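Local coordinates for 23S rRNA (guanine(2535)-N(1))-methyltransferase (PDB 1O9G), which methylates guanine-2535 of 23S ribosomal RNA at N1 with S-adenosyl-L-methionine as donor, thereby conferring resistance to the orthosomycin antibiotic avilamycin, at residues A43-P48 / A206-I210; V53-C59 / P169-D175. The protein carries 3 engineered substitutions. All blocks are in the same frame, centred on the assembly; numbering follows the deposited sequence.

Interaction 1. Residues A43-P48 / A206-I210; sequences ALARLP and AHAVI
Val209 spreads its two methyl groups against the end of the helix that runs through Ala43. CG1 meets the methyl of Ala43, with Val209 CG1 3.9 Å from Ala43 CB. The other branch, CG2, reaches further along the chain to Leu47 and Arg46: Leu47 CD2 lies 3.9 Å from Val209 CG2, and Arg46 CB comes within 4.0 Å of Val209 CG2. CG1 stands anti to the backbone N (chi1 177°), which leaves CG2 beside that nitrogen and turned to the Arg46–Leu47 side. Leu47 CD2 serves a second partner, approaching the His207 imidazole at its edge, near the ring plane, 4.0 Å from His207 ND1. Pro48 closes this end of the contact by lying across His207 at about a right angle, Pro48 CG 3.8 Å from His207 CB. No hydrogen bond joins the two segments; the contact is apolar and buries about 248 Å² in all.

Behind this first shell, residues 43-47 are held in shape by Arg46 N bonding to Ala43 O at 3.0 Å and Leu47 N to Leu44 O at 3.2 Å. Arg46 gives only the base of its side chain to Val209; the chain bends at chi2 (-100°) and carries its guanidinium away to a salt bridge with Glu228. The contact thus seats the C-terminal end of helix 33-45 on the start of strand 209-214, where Val209 also touches Met239 of strand 235-241, while Ala43 and Leu47 extend onto Val171 of strand 171-175.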
loop_
_atom_site.group_PDB
_atom_site.type_symbol
_atom_site.label_atom_id
_atom_site.label_comp_id
_atom_site.label_asym_id
_atom_site.label_seq_id
_atom_site.Cartn_x
_atom_site.Cartn_y
_atom_site.Cartn_z
ATOM N N ALA A 43 -7.803 7.580 5.932
ATOM C CA ALA A 43 -8.268 7.880 4.599
ATOM C C ALA A 43 -9.730 7.479 4.426
ATOM O O ALA A 43 -10.539 8.228 3.868
ATOM C CB ALA A 43 -7.397 7.193 3.579
ATOM N N LEU A 44 -10.089 6.280 4.873
ATOM C CA LEU A 44 -11.476 5.831 4.772
ATOM C C LEU A 44 -12.399 6.819 5.479
ATOM O O LEU A 44 -13.520 7.036 5.021
ATOM C CB LEU A 44 -11.660 4.456 5.410
ATOM C CG LEU A 44 -11.053 3.236 4.720
ATOM C CD1 LEU A 44 -11.410 1.982 5.527
ATOM C CD2 LEU A 44 -11.530 3.132 3.308
ATOM N N ALA A 45 -11.952 7.418 6.590
ATOM C CA ALA A 45 -12.789 8.337 7.352
ATOM C C ALA A 45 -13.054 9.622 6.603
ATOM O O ALA A 45 -13.964 10.355 6.951
ATOM C CB ALA A 45 -12.175 8.646 8.706
ATOM N N ARG A 46 -12.251 9.910 5.588
ATOM C CA ARG A 46 -12.424 11.122 4.762
ATOM C C ARG A 46 -13.189 10.898 3.444
ATOM O O ARG A 46 -13.403 11.817 2.655
ATOM C CB ARG A 46 -11.057 11.747 4.485
ATOM C CG ARG A 46 -10.294 12.125 5.717
ATOM C CD ARG A 46 -10.409 13.570 6.018
ATOM N NE ARG A 46 -9.726 13.989 7.240
ATOM C CZ ARG A 46 -10.020 15.093 7.886
ATOM N NH1 ARG A 46 -10.973 15.891 7.427
ATOM N NH2 ARG A 46 -9.369 15.411 8.999
ATOM N N LEU A 47 -13.626 9.670 3.201
ATOM C CA LEU A 47 -14.464 9.400 2.042
ATOM C C LEU A 47 -15.910 9.763 2.333
ATOM O O LEU A 47 -16.323 9.692 3.480
ATOM C CB LEU A 47 -14.384 7.939 1.668
ATOM C CG LEU A 47 -13.048 7.443 1.149
ATOM C CD1 LEU A 47 -13.086 5.939 1.034
ATOM C CD2 LEU A 47 -12.687 8.008 -0.200
ATOM N N PRO A 48 -16.675 10.145 1.305
ATOM C CA PRO A 48 -18.105 10.459 1.487
ATOM C C PRO A 48 -18.931 9.321 2.108
ATOM O O PRO A 48 -19.800 9.575 2.961
ATOM C CB PRO A 48 -18.597 10.753 0.058
ATOM C CG PRO A 48 -17.368 11.007 -0.757
ATOM C CD PRO A 48 -16.226 10.383 -0.075
ATOM N N ALA A 206 -13.228 12.726 -8.201
ATOM C CA ALA A 206 -13.075 13.959 -7.443
ATOM C C ALA A 206 -12.950 13.705 -5.947
ATOM O O ALA A 206 -12.205 14.383 -5.238
ATOM C CB ALA A 206 -14.240 14.863 -7.715
ATOM N N HIS A 207 -13.667 12.706 -5.469
ATOM C CA HIS A 207 -13.681 12.398 -4.027
ATOM C C HIS A 207 -12.474 11.654 -3.500
ATOM O O HIS A 207 -12.347 11.491 -2.294
ATOM C CB HIS A 207 -14.910 11.577 -3.652
ATOM C CG HIS A 207 -14.923 10.214 -4.276
ATOM N ND1 HIS A 207 -14.478 9.072 -3.645
ATOM C CD2 HIS A 207 -15.337 9.830 -5.502
ATOM C CE1 HIS A 207 -14.604 8.048 -4.467
ATOM N NE2 HIS A 207 -15.117 8.484 -5.601
ATOM N N ALA A 208 -11.620 11.151 -4.379
ATOM C CA ALA A 208 -10.568 10.251 -3.968
ATOM C C ALA A 208 -9.646 10.934 -2.960
ATOM O O ALA A 208 -9.290 12.104 -3.113
ATOM C CB ALA A 208 -9.751 9.811 -5.158
ATOM N N VAL A 209 -9.205 10.162 -1.984
ATOM C CA VAL A 209 -8.226 10.582 -0.990
ATOM C C VAL A 209 -6.876 10.017 -1.380
ATOM O O VAL A 209 -6.726 8.800 -1.537
ATOM C CB VAL A 209 -8.622 10.105 0.393
ATOM C CG1 VAL A 209 -7.578 10.455 1.436
ATOM C CG2 VAL A 209 -10.018 10.661 0.772
ATOM N N ILE A 210 -5.913 10.918 -1.513
ATOM C CA ILE A 210 -4.529 10.584 -1.802
ATOM C C ILE A 210 -3.704 10.728 -0.531
ATOM O O ILE A 210 -3.543 11.810 -0.010
ATOM C CB ILE A 210 -3.931 11.463 -2.901
ATOM C CG1 ILE A 210 -4.774 11.413 -4.180
ATOM C CG2 ILE A 210 -2.510 11.028 -3.185
ATOM C CD1 ILE A 210 -4.515 12.529 -5.117
#

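Interaction 2. Residues V53-C59 / P169-D175; sequences VTLWDPC and PDVVLTD
Strands 53-57 and 171-175 pair in parallel through backbone hydrogen bonds from Val171 N to Thr54 O, from Leu173 N to Trp56 O and, at 2.9 Å, from Trp56 N to Val171 O. Thr54 O is gripped twice, since Asp170 N also donates to it in the carbonyl plane, though along a more bent path (139° at the hydrogen). Asp170 answers with its carboxylate: Thr54 N points almost straight (176°) at the anti lone pair of Asp170 OD2, 2.9 Å away. A water joins that oxygen to Thr54 OG1.

Apolar contacts fill both faces of the pair. On one, Leu55 CD1 packs 3.7 Å from Val171 CG1 and also touches Leu173. On the other, Trp56 and Val172 run side by side, and Trp56 CE3 is approached obliquely by Val172 CG2 and Pro169 CG; Pro58 CB lies over one indole face, near its rim, while NE1 bonds to Ser83.

At the C-terminal ends polar side chains take over. With CG anti to the backbone N (chi1 -173°), Asp57 brings OD1 2.7 Å from Thr174 OG1, which donates from the syn side but well out of the carboxylate plane. Cys59 N donates on the anti side from the opposite face of that plane, 3.0 Å from Asp57 OD1, making an Asx turn. Waters link Asp57 OD2 and Cys59 O to the backbone of Asp175. Gripped at OD1 by two donors and watered at OD2, the Asp57 carboxylate is held in a fixed orientation where this pair of central Rossmann-like strands ends.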
loop_
_atom_site.group_PDB
_atom_site.type_symbol
_atom_site.label_atom_id
_atom_site.label_comp_id
_atom_site.label_asym_id
_atom_site.label_seq_id
_atom_site.Cartn_x
_atom_site.Cartn_y
_atom_site.Cartn_z
ATOM N N VAL A 53 -14.141 -0.131 -1.229
ATOM C CA VAL A 53 -13.135 0.793 -1.748
ATOM C C VAL A 53 -12.193 0.126 -2.760
ATOM O O VAL A 53 -11.763 -1.029 -2.592
ATOM C CB VAL A 53 -12.329 1.372 -0.557
ATOM C CG1 VAL A 53 -10.952 1.878 -0.905
ATOM C CG2 VAL A 53 -13.185 2.409 0.202
ATOM N N THR A 54 -11.836 0.878 -3.802
ATOM C CA THR A 54 -10.762 0.524 -4.679
ATOM C C THR A 54 -9.530 1.293 -4.232
ATOM O O THR A 54 -9.552 2.529 -4.143
ATOM C CB THR A 54 -11.135 0.864 -6.109
ATOM O OG1 THR A 54 -12.233 0.016 -6.509
ATOM C CG2 THR A 54 -9.964 0.615 -7.040
ATOM N N LEU A 55 -8.476 0.558 -3.900
ATOM C CA LEU A 55 -7.221 1.112 -3.385
ATOM C C LEU A 55 -6.093 0.918 -4.396
ATOM O O LEU A 55 -5.899 -0.186 -4.891
ATOM C CB LEU A 55 -6.864 0.404 -2.097
ATOM C CG LEU A 55 -5.497 0.639 -1.438
ATOM C CD1 LEU A 55 -5.338 2.027 -1.021
ATOM C CD2 LEU A 55 -5.237 -0.316 -0.288
ATOM N N TRP A 56 -5.347 2.001 -4.660
ATOM C CA TRP A 56 -4.254 2.004 -5.619
ATOM C C TRP A 56 -2.973 2.449 -4.915
ATOM O O TRP A 56 -2.950 3.484 -4.245
ATOM C CB TRP A 56 -4.589 2.985 -6.725
ATOM C CG TRP A 56 -3.616 3.166 -7.854
ATOM C CD1 TRP A 56 -2.606 2.342 -8.253
ATOM C CD2 TRP A 56 -3.651 4.247 -8.796
ATOM N NE1 TRP A 56 -2.005 2.852 -9.379
ATOM C CE2 TRP A 56 -2.610 4.023 -9.727
ATOM C CE3 TRP A 56 -4.414 5.413 -8.909
ATOM C CZ2 TRP A 56 -2.341 4.893 -10.768
ATOM C CZ3 TRP A 56 -4.138 6.295 -9.968
ATOM C CH2 TRP A 56 -3.116 6.021 -10.875
ATOM N N ASP A 57 -1.897 1.686 -5.147
ATOM C CA ASP A 57 -0.554 2.079 -4.785
ATOM C C ASP A 57 0.250 2.221 -6.075
ATOM O O ASP A 57 0.640 1.218 -6.687
ATOM C CB ASP A 57 0.089 1.068 -3.863
ATOM C CG ASP A 57 1.416 1.524 -3.341
ATOM O OD1 ASP A 57 2.029 2.459 -3.931
ATOM O OD2 ASP A 57 1.910 1.002 -2.319
ATOM N N PRO A 58 0.425 3.466 -6.538
ATOM C CA PRO A 58 1.128 3.778 -7.793
ATOM C C PRO A 58 2.651 3.871 -7.683
ATOM O O PRO A 58 3.325 4.181 -8.674
ATOM C CB PRO A 58 0.561 5.141 -8.178
ATOM C CG PRO A 58 0.352 5.823 -6.860
ATOM C CD PRO A 58 -0.125 4.697 -5.946
ATOM N N CYS A 59 3.185 3.634 -6.491
ATOM C CA CYS A 59 4.623 3.490 -6.276
ATOM C C CYS A 59 4.825 2.287 -5.399
ATOM O O CYS A 59 5.346 2.361 -4.296
ATOM C CB CYS A 59 5.266 4.705 -5.636
ATOM S SG CYS A 59 4.824 6.277 -6.352
ATOM N N PRO A 169 -10.219 4.555 -8.537
ATOM C CA PRO A 169 -9.781 4.408 -7.143
ATOM C C PRO A 169 -10.349 5.459 -6.193
ATOM O O PRO A 169 -10.366 6.631 -6.525
ATOM C CB PRO A 169 -8.281 4.510 -7.249
ATOM C CG PRO A 169 -7.993 4.045 -8.597
ATOM C CD PRO A 169 -9.076 4.582 -9.454
ATOM N N ASP A 170 -10.781 5.005 -5.022
ATOM C CA ASP A 170 -11.229 5.902 -3.968
ATOM C C ASP A 170 -10.094 6.358 -3.060
ATOM O O ASP A 170 -10.199 7.390 -2.444
ATOM C CB ASP A 170 -12.299 5.216 -3.127
ATOM C CG ASP A 170 -13.368 4.562 -3.979
ATOM O OD1 ASP A 170 -14.199 5.297 -4.553
ATOM O OD2 ASP A 170 -13.391 3.335 -4.198
ATOM N N VAL A 171 -9.056 5.535 -2.930
ATOM C CA VAL A 171 -7.918 5.813 -2.076
ATOM C C VAL A 171 -6.658 5.460 -2.837
ATOM O O VAL A 171 -6.567 4.379 -3.425
ATOM C CB VAL A 171 -7.979 5.022 -0.742
ATOM C CG1 VAL A 171 -6.754 5.300 0.133
ATOM C CG2 VAL A 171 -9.272 5.352 0.034
ATOM N N VAL A 172 -5.713 6.387 -2.822
ATOM C CA VAL A 172 -4.327 6.119 -3.168
ATOM C C VAL A 172 -3.551 6.157 -1.852
ATOM O O VAL A 172 -3.725 7.056 -1.044
ATOM C CB VAL A 172 -3.788 7.174 -4.110
ATOM C CG1 VAL A 172 -2.234 7.090 -4.183
ATOM C CG2 VAL A 172 -4.434 7.045 -5.459
ATOM N N LEU A 173 -2.681 5.177 -1.652
ATOM C CA LEU A 173 -1.848 5.146 -0.448
ATOM C C LEU A 173 -0.497 4.626 -0.890
ATOM O O LEU A 173 -0.395 3.537 -1.426
ATOM C CB LEU A 173 -2.483 4.298 0.650
ATOM C CG LEU A 173 -1.910 4.385 2.062
ATOM C CD1 LEU A 173 -2.937 3.887 3.083
ATOM C CD2 LEU A 173 -0.624 3.615 2.223
ATOM N N THR A 174 0.537 5.441 -0.700
ATOM C CA THR A 174 1.858 5.061 -1.119
ATOM C C THR A 174 2.952 5.639 -0.226
ATOM O O THR A 174 2.822 6.708 0.326
ATOM C CB THR A 174 2.042 5.439 -2.597
ATOM O OG1 THR A 174 3.174 4.758 -3.132
ATOM C CG2 THR A 174 2.261 6.940 -2.768
ATOM N N ASP A 175 4.018 4.867 -0.103
ATOM C CA ASP A 175 5.238 5.244 0.563
ATOM C C ASP A 175 6.163 5.739 -0.529
ATOM O O ASP A 175 6.445 5.021 -1.499
ATOM C CB ASP A 175 5.820 4.010 1.274
ATOM C CG ASP A 175 6.985 4.319 2.173
ATOM O OD1 ASP A 175 7.160 5.475 2.610
ATOM O OD2 ASP A 175 7.810 3.429 2.477
HETATM O O HOH W 1 -14.476 1.552 -5.837
HETATM O O HOH W 2 4.123 2.240 -1.581
HETATM O O HOH W 3 7.675 3.410 -3.129
#

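From the N terminus, helix 33-45 leads into 43-48, and strand 53-57 follows at once with the first half of interaction 2. The chain then builds strands 77-84 and 147-151 and several helices before 169-175 returns beside 53-59, closing the inner loop. After helix 190-203, residues 206-210 come back to 43-48 and close the outer one, so interaction 2 nests within interaction 1 and the two do not cross. Interaction 2 joins two central strands of the sheet; interaction 1 fastens the helix preceding the first of them to strand 209-214, the neighbour of 171-175 on its other side. They meet at the start of strand 171-175 and the residue before it, where Val209 N and O probably bond to Asp170 O and Val172 N.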